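Local coordinates for protein class I phosphodiesterase PDEB1 (Leishmania major, PDB 2R8Q) that belongs to the class I cyclic nucleotide phosphodiesterase family, with an all-helical catalytic domain that holds a zinc ion, a magnesium ion and 3-isobutyl-1-methylxanthine, at residues A[169-180]-A[207-218]; A[114-124]-A[325-333]. All blocks are in the same frame, centred on the assembly; numbering follows the deposited sequence.

Contact 1 of 2, residues A[169-180]-A[207-218]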
# COMPACT_ATOMS: atom_id res chain seq x y z
N ASN A 169 -0.78 0.89 12.62
CA ASN A 169 -0.51 2.30 12.90
C ASN A 169 0.74 2.86 12.24
O ASN A 169 1.02 4.06 12.35
CB ASN A 169 -0.43 2.51 14.42
CG ASN A 169 -0.35 3.98 14.79
OD1 ASN A 169 -1.21 4.77 14.41
ND2 ASN A 169 0.68 4.35 15.54
N SER A 170 1.51 2.01 11.56
CA SER A 170 2.72 2.47 10.89
C SER A 170 2.36 2.90 9.47
O SER A 170 2.75 2.25 8.49
CB SER A 170 3.77 1.36 10.85
OG SER A 170 4.15 0.98 12.16
N VAL A 171 1.62 4.00 9.38
CA VAL A 171 1.16 4.56 8.12
C VAL A 171 2.26 4.70 7.07
O VAL A 171 2.19 4.12 5.99
CB VAL A 171 0.54 5.96 8.34
CG1 VAL A 171 -0.06 6.48 7.05
CG2 VAL A 171 -0.51 5.90 9.45
N LEU A 172 3.28 5.48 7.40
CA LEU A 172 4.39 5.72 6.50
C LEU A 172 5.23 4.49 6.16
O LEU A 172 5.51 4.23 4.99
CB LEU A 172 5.31 6.79 7.09
CG LEU A 172 4.83 8.24 7.01
CD1 LEU A 172 5.54 9.08 8.05
CD2 LEU A 172 5.07 8.77 5.61
N GLU A 173 5.62 3.74 7.18
CA GLU A 173 6.47 2.58 6.96
C GLU A 173 5.89 1.50 6.04
O GLU A 173 6.62 0.92 5.23
CB GLU A 173 6.89 1.98 8.31
CG GLU A 173 7.78 2.92 9.16
CD GLU A 173 7.04 4.10 9.75
OE1 GLU A 173 5.81 4.00 9.94
OE2 GLU A 173 7.68 5.13 10.06
N VAL A 174 4.59 1.24 6.12
CA VAL A 174 4.00 0.25 5.23
C VAL A 174 4.05 0.82 3.80
O VAL A 174 4.31 0.09 2.84
CB VAL A 174 2.55 -0.07 5.63
CG1 VAL A 174 1.89 -0.96 4.57
CG2 VAL A 174 2.53 -0.78 6.97
N HIS A 175 3.82 2.12 3.68
CA HIS A 175 3.86 2.80 2.39
C HIS A 175 5.26 2.67 1.78
O HIS A 175 5.39 2.38 0.59
CB HIS A 175 3.49 4.28 2.56
CG HIS A 175 3.46 5.06 1.28
ND1 HIS A 175 2.57 4.79 0.26
CD2 HIS A 175 4.19 6.12 0.86
CE1 HIS A 175 2.75 5.65 -0.72
NE2 HIS A 175 3.73 6.47 -0.39
N HIS A 176 6.30 2.88 2.59
CA HIS A 176 7.66 2.77 2.06
C HIS A 176 7.92 1.35 1.54
O HIS A 176 8.56 1.16 0.50
CB HIS A 176 8.71 3.11 3.13
CG HIS A 176 8.49 4.42 3.83
ND1 HIS A 176 8.17 5.59 3.17
CD2 HIS A 176 8.60 4.75 5.14
CE1 HIS A 176 8.10 6.58 4.04
NE2 HIS A 176 8.36 6.10 5.25
N CYS A 177 7.43 0.35 2.27
CA CYS A 177 7.61 -1.04 1.87
C CYS A 177 6.90 -1.30 0.54
O CYS A 177 7.45 -1.97 -0.34
CB CYS A 177 7.04 -1.99 2.92
SG CYS A 177 8.03 -2.12 4.43
N SER A 178 5.69 -0.77 0.40
CA SER A 178 4.92 -0.96 -0.82
C SER A 178 5.66 -0.40 -2.04
O SER A 178 5.66 -1.02 -3.11
CB SER A 178 3.56 -0.28 -0.69
OG SER A 178 2.81 -0.86 0.37
N LEU A 179 6.29 0.76 -1.87
CA LEU A 179 7.03 1.35 -2.98
C LEU A 179 8.33 0.60 -3.24
O LEU A 179 8.80 0.53 -4.38
CB LEU A 179 7.31 2.83 -2.71
CG LEU A 179 6.06 3.71 -2.79
CD1 LEU A 179 6.43 5.14 -2.45
CD2 LEU A 179 5.47 3.63 -4.19
N ALA A 180 8.93 0.03 -2.20
CA ALA A 180 10.16 -0.73 -2.37
C ALA A 180 9.84 -1.93 -3.26
O ALA A 180 10.59 -2.25 -4.18
CB ALA A 180 10.68 -1.20 -1.02
N LEU A 207 14.12 -7.03 4.53
CA LEU A 207 13.97 -5.64 4.14
C LEU A 207 12.71 -5.05 4.78
O LEU A 207 12.76 -3.97 5.38
CB LEU A 207 13.90 -5.53 2.61
CG LEU A 207 13.68 -4.15 1.97
CD1 LEU A 207 14.24 -4.15 0.56
CD2 LEU A 207 12.19 -3.82 1.96
N ILE A 208 11.60 -5.77 4.68
CA ILE A 208 10.33 -5.32 5.24
C ILE A 208 10.41 -5.19 6.77
O ILE A 208 9.95 -4.20 7.33
CB ILE A 208 9.19 -6.29 4.83
CG1 ILE A 208 8.94 -6.12 3.33
CG2 ILE A 208 7.93 -6.02 5.65
CD1 ILE A 208 8.13 -7.23 2.68
N ASP A 209 11.00 -6.18 7.44
CA ASP A 209 11.13 -6.13 8.89
C ASP A 209 11.92 -4.89 9.30
O ASP A 209 11.56 -4.20 10.26
CB ASP A 209 11.87 -7.36 9.44
CG ASP A 209 11.02 -8.62 9.40
OD1 ASP A 209 9.78 -8.51 9.40
OD2 ASP A 209 11.62 -9.72 9.39
N CYS A 210 12.99 -4.62 8.57
CA CYS A 210 13.83 -3.47 8.88
C CYS A 210 13.12 -2.14 8.68
O CYS A 210 13.24 -1.25 9.51
CB CYS A 210 15.11 -3.53 8.04
SG CYS A 210 16.30 -4.74 8.68
N VAL A 211 12.39 -2.00 7.58
CA VAL A 211 11.67 -0.76 7.33
C VAL A 211 10.59 -0.56 8.39
O VAL A 211 10.44 0.54 8.93
CB VAL A 211 11.00 -0.75 5.94
CG1 VAL A 211 10.21 0.54 5.75
CG2 VAL A 211 12.05 -0.86 4.85
N LEU A 212 9.84 -1.61 8.70
CA LEU A 212 8.79 -1.48 9.69
C LEU A 212 9.36 -1.14 11.07
O LEU A 212 8.70 -0.48 11.88
CB LEU A 212 7.96 -2.76 9.76
CG LEU A 212 7.18 -3.12 8.49
CD1 LEU A 212 6.43 -4.43 8.71
CD2 LEU A 212 6.22 -2.00 8.13
N ALA A 213 10.58 -1.59 11.33
CA ALA A 213 11.23 -1.34 12.61
C ALA A 213 11.62 0.13 12.81
O ALA A 213 11.94 0.53 13.92
CB ALA A 213 12.47 -2.22 12.75
N THR A 214 11.59 0.92 11.74
CA THR A 214 11.97 2.33 11.86
C THR A 214 10.87 3.25 12.39
O THR A 214 11.10 4.44 12.59
CB THR A 214 12.47 2.92 10.52
OG1 THR A 214 11.45 2.82 9.53
CG2 THR A 214 13.73 2.19 10.06
N ASP A 215 9.67 2.71 12.62
CA ASP A 215 8.59 3.52 13.17
C ASP A 215 8.95 3.79 14.63
O ASP A 215 8.98 2.86 15.44
CB ASP A 215 7.25 2.79 13.09
CG ASP A 215 6.11 3.61 13.67
OD1 ASP A 215 6.36 4.74 14.14
OD2 ASP A 215 4.96 3.13 13.65
N MET A 216 9.21 5.05 14.96
CA MET A 216 9.60 5.40 16.32
C MET A 216 8.55 5.14 17.39
O MET A 216 8.86 5.16 18.59
CB MET A 216 10.05 6.87 16.38
CG MET A 216 11.43 7.11 15.78
SD MET A 216 12.75 6.15 16.58
CE MET A 216 13.03 7.10 18.06
N ALA A 217 7.31 4.88 16.98
CA ALA A 217 6.27 4.59 17.96
C ALA A 217 6.57 3.25 18.63
O ALA A 217 6.10 2.97 19.73
CB ALA A 217 4.90 4.53 17.28
N LYS A 218 7.36 2.43 17.95
CA LYS A 218 7.73 1.10 18.45
C LYS A 218 9.10 1.11 19.11
O LYS A 218 9.64 0.06 19.44
CB LYS A 218 7.74 0.10 17.29
CG LYS A 218 6.43 -0.02 16.53
CD LYS A 218 6.59 -0.88 15.28
CE LYS A 218 7.00 -2.30 15.62
NZ LYS A 218 7.12 -3.15 14.40
O HOH W 1 5.90 -0.80 11.96
O HOH W 2 10.27 5.99 10.28
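Ser170 keeps OG beside its own backbone nitrogen, while Asp215 throws its carboxylate to the far side of its nitrogen (chi1 179°), and the two meet. Ser170 OG donates to Asp215 OD2 at 2.7 Å, on the anti lone pair. Glu173 folds over Asp215, and the carboxylates stack with almost parallel planes, Glu173 OE1 lying 3.9 Å from Asp215 OD2. Asn149 donates to Glu173 OE1, and a water donates to both Glu173 OE2 and Thr214 O; the magnesium ion, about 4 Å from the Glu173 side chain, would probably temper the closeness of the two acids. Asp215 OD1 is engaged in an Asx turn with Ala217 N, which ties the carboxylate back to the turn just after it.

Here the all-helical phosphodiesterase domain packs helix 171-184 roughly antiparallel to helix 197-212, their short segments 9.1 Å apart at 150°, with the metals near the polar end. Farther along, the packing is apolar. Cys177 SG presses on Val211 CB at 3.6 Å and also touches Ile208 CG2 and Leu212 CD2, while Ala180 CB meets Leu207 CD2 at 4.2 Å. Leu162 of the second subunit packs on Cys177, and Ala165 of that subunit on Ile208 and Leu212.

Contact 2 of 2, residues A[114-124]-A[325-333]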
# COMPACT_ATOMS: atom_id res chain seq x y z
N THR A 114 29.43 2.14 7.84
CA THR A 114 30.42 2.36 8.88
C THR A 114 30.15 1.50 10.12
O THR A 114 31.09 1.07 10.79
CB THR A 114 30.53 3.86 9.31
OG1 THR A 114 29.37 4.25 10.05
CG2 THR A 114 30.70 4.74 8.09
N TYR A 115 28.89 1.24 10.43
CA TYR A 115 28.57 0.42 11.59
C TYR A 115 28.96 -1.03 11.34
O TYR A 115 29.49 -1.70 12.22
CB TYR A 115 27.07 0.48 11.91
CG TYR A 115 26.58 1.81 12.42
CD1 TYR A 115 25.21 2.03 12.61
CD2 TYR A 115 27.46 2.85 12.74
CE1 TYR A 115 24.74 3.24 13.09
CE2 TYR A 115 26.99 4.07 13.22
CZ TYR A 115 25.63 4.26 13.40
OH TYR A 115 25.14 5.46 13.86
N LEU A 116 28.69 -1.50 10.13
CA LEU A 116 28.99 -2.88 9.75
C LEU A 116 30.48 -3.17 9.64
O LEU A 116 30.96 -4.19 10.14
CB LEU A 116 28.34 -3.21 8.41
CG LEU A 116 26.81 -3.34 8.39
CD1 LEU A 116 26.35 -3.46 6.94
CD2 LEU A 116 26.38 -4.55 9.21
N TYR A 117 31.22 -2.28 9.00
CA TYR A 117 32.63 -2.54 8.79
C TYR A 117 33.61 -1.81 9.69
O TYR A 117 34.58 -2.41 10.16
CB TYR A 117 32.92 -2.36 7.30
CG TYR A 117 32.02 -3.28 6.49
CD1 TYR A 117 30.96 -2.79 5.73
CD2 TYR A 117 32.18 -4.67 6.59
CE1 TYR A 117 30.07 -3.66 5.09
CE2 TYR A 117 31.29 -5.54 5.95
CZ TYR A 117 30.24 -5.03 5.21
OH TYR A 117 29.35 -5.91 4.62
N THR A 118 33.38 -0.53 9.97
CA THR A 118 34.28 0.18 10.87
C THR A 118 33.88 -0.23 12.29
O THR A 118 34.74 -0.46 13.15
CB THR A 118 34.15 1.71 10.72
OG1 THR A 118 34.51 2.09 9.38
CG2 THR A 118 35.05 2.43 11.71
N GLY A 119 32.57 -0.35 12.51
CA GLY A 119 32.05 -0.73 13.81
C GLY A 119 32.02 -2.23 14.06
O GLY A 119 31.64 -2.68 15.15
N LYS A 120 32.40 -3.01 13.05
CA LYS A 120 32.46 -4.47 13.16
C LYS A 120 31.12 -5.19 13.36
O LYS A 120 31.11 -6.36 13.73
CB LYS A 120 33.41 -4.86 14.30
CG LYS A 120 34.81 -4.27 14.20
CD LYS A 120 35.50 -4.69 12.91
CE LYS A 120 36.98 -4.32 12.93
NZ LYS A 120 37.19 -2.88 13.23
N ALA A 121 30.01 -4.51 13.12
CA ALA A 121 28.70 -5.14 13.28
C ALA A 121 28.47 -6.26 12.25
O ALA A 121 27.62 -7.12 12.44
CB ALA A 121 27.59 -4.10 13.18
N SER A 122 29.24 -6.24 11.17
CA SER A 122 29.12 -7.27 10.14
C SER A 122 29.46 -8.65 10.69
O SER A 122 29.10 -9.67 10.10
CB SER A 122 30.03 -6.96 8.94
OG SER A 122 31.40 -7.09 9.28
N GLU A 123 30.14 -8.68 11.83
CA GLU A 123 30.53 -9.93 12.47
C GLU A 123 29.33 -10.65 13.07
O GLU A 123 29.41 -11.84 13.40
CB GLU A 123 31.56 -9.67 13.56
CG GLU A 123 32.90 -9.22 13.02
CD GLU A 123 33.85 -8.79 14.12
OE1 GLU A 123 33.53 -9.02 15.31
OE2 GLU A 123 34.92 -8.23 13.80
N LEU A 124 28.22 -9.94 13.21
CA LEU A 124 27.01 -10.50 13.78
C LEU A 124 26.02 -10.94 12.71
O LEU A 124 24.97 -11.51 13.02
CB LEU A 124 26.33 -9.47 14.68
CG LEU A 124 27.20 -8.81 15.76
CD1 LEU A 124 26.47 -7.62 16.36
CD2 LEU A 124 27.55 -9.83 16.83
N LEU A 325 26.02 -4.96 23.04
CA LEU A 325 26.35 -5.84 21.93
C LEU A 325 27.25 -5.24 20.85
O LEU A 325 28.18 -5.89 20.38
CB LEU A 325 25.06 -6.37 21.28
CG LEU A 325 25.23 -7.45 20.22
CD1 LEU A 325 25.88 -8.69 20.83
CD2 LEU A 325 23.88 -7.80 19.63
N PHE A 326 26.96 -4.01 20.43
CA PHE A 326 27.75 -3.36 19.39
C PHE A 326 28.93 -2.61 20.01
O PHE A 326 29.02 -1.39 19.90
CB PHE A 326 26.90 -2.38 18.58
CG PHE A 326 25.65 -2.98 18.00
CD1 PHE A 326 25.65 -4.27 17.47
CD2 PHE A 326 24.47 -2.25 17.96
CE1 PHE A 326 24.50 -4.81 16.90
CE2 PHE A 326 23.31 -2.79 17.39
CZ PHE A 326 23.33 -4.07 16.86
N HIS A 327 29.84 -3.35 20.63
CA HIS A 327 30.99 -2.75 21.29
C HIS A 327 31.93 -1.99 20.36
O HIS A 327 32.60 -1.04 20.79
CB HIS A 327 31.76 -3.84 22.05
CG HIS A 327 30.89 -4.69 22.92
ND1 HIS A 327 30.51 -5.97 22.57
CD2 HIS A 327 30.29 -4.44 24.11
CE1 HIS A 327 29.72 -6.47 23.51
NE2 HIS A 327 29.57 -5.55 24.45
N GLY A 328 31.97 -2.38 19.09
CA GLY A 328 32.84 -1.70 18.14
C GLY A 328 32.37 -0.32 17.71
O GLY A 328 33.08 0.38 16.99
N MET A 329 31.18 0.08 18.16
CA MET A 329 30.62 1.39 17.81
C MET A 329 30.74 2.39 18.96
O MET A 329 29.92 3.29 19.10
CB MET A 329 29.15 1.23 17.39
CG MET A 329 28.97 0.65 15.99
SD MET A 329 27.34 -0.08 15.69
CE MET A 329 26.28 1.33 15.94
N GLN A 330 31.78 2.24 19.77
CA GLN A 330 32.00 3.13 20.90
C GLN A 330 32.07 4.60 20.49
O GLN A 330 31.61 5.47 21.22
CB GLN A 330 33.29 2.74 21.62
CG GLN A 330 33.57 3.54 22.89
CD GLN A 330 32.46 3.43 23.92
OE1 GLN A 330 31.95 2.34 24.18
NE2 GLN A 330 32.09 4.55 24.52
N TRP A 331 32.64 4.88 19.32
CA TRP A 331 32.77 6.26 18.86
C TRP A 331 31.42 6.97 18.79
O TRP A 331 31.34 8.18 18.96
CB TRP A 331 33.48 6.31 17.50
CG TRP A 331 32.58 6.19 16.30
CD1 TRP A 331 31.80 7.17 15.76
CD2 TRP A 331 32.36 5.02 15.51
NE1 TRP A 331 31.11 6.69 14.68
CE2 TRP A 331 31.43 5.37 14.50
CE3 TRP A 331 32.85 3.71 15.55
CZ2 TRP A 331 30.98 4.45 13.54
CZ3 TRP A 331 32.41 2.79 14.60
CH2 TRP A 331 31.48 3.18 13.61
N CYS A 332 30.35 6.20 18.56
CA CYS A 332 29.01 6.78 18.48
C CYS A 332 28.63 7.36 19.84
O CYS A 332 28.09 8.46 19.93
CB CYS A 332 27.98 5.72 18.09
SG CYS A 332 28.24 5.00 16.47
N VAL A 333 28.90 6.59 20.89
CA VAL A 333 28.60 7.02 22.25
C VAL A 333 29.49 8.19 22.65
O VAL A 333 29.01 9.17 23.23
CB VAL A 333 28.80 5.87 23.26
CG1 VAL A 333 28.68 6.39 24.68
CG2 VAL A 333 27.76 4.78 23.01
O HOH W 3 35.45 -0.47 15.73
O HOH W 4 30.18 -3.78 17.13
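Met329 and Tyr115 make the main aromatic contact. The thioether bends at chi3 (61°) and lays methyl CE over the middle of the Tyr115 ring, 3.5 Å from the centroid and only 9° off its normal. This is a CH-pi contact within a Met-aromatic pair, with Met329 SD placed more obliquely. Cys332 SG adds a second sulfur to the same ring, reaching Tyr115 CE2 at 3.6 Å from an oblique direction. Trp331 CZ2 comes up to the edge of the Tyr115 ring, close to its plane.

Trp331 in turn points the edge of its six-membered ring, CZ3 and CH2, at the end of helix 102-118. Its CZ3 lies 3.6 Å from Gly119 CA, while Thr118 CG2 reaches the ring obliquely and the carbonyl of Thr114 lies at its edge. That helix finishes in a wider pi-type turn, with Gly119 N bonded to Thr114 O, and the facing segment is the connection from helix 302-324 and the first turn of helix 330-348, so the contact joins the end of one helix to the start of another in the all-helical phosphodiesterase domain.

Between the backbones, Gly119 and Gly328 come to 4.5 Å from CA to CA, which two residues without side chains allow. The two exchange CA-H...O contacts: Gly119 CA to Gly328 O is 3.5 Å, and Gly328 CA to Gly119 O is 3.4 Å. Two waters make the hydrogen bonds that link the two segments here. One donates to Thr118 O and Gly328 O, the other donates to Gly119 O and accepts from Gly328 N.

A separate apolar patch forms around Leu124. Its CD1 meets Phe326 CE1 at 3.5 Å, at the edge of the phenyl ring, and also touches Leu325 CG. Val245 and Thr248 of helix 239-254 pack on the Phe326 side chain.

Overall arrangement
From the N terminus the chain first reaches 114-124, where helix 102-118 ends, and this segment must wait some 200 residues for its partner. Within that long excursion, helix 171-184 and the end of helix 197-212 meet in contact 1, closing a short loop of 26 residues. Only after helices 219-232, 239-254, 262-285 and 302-324 does 325-333 return to complete contact 2. The two are therefore nested rather than crossed. Their centres lie 24 Å apart and they do not touch, but helices 127-139 and 239-254 each pack against both. Contact 1 borders the metals and the second subunit; contact 2 ties the start of the last helix, 330-348, to the end of helix 102-118.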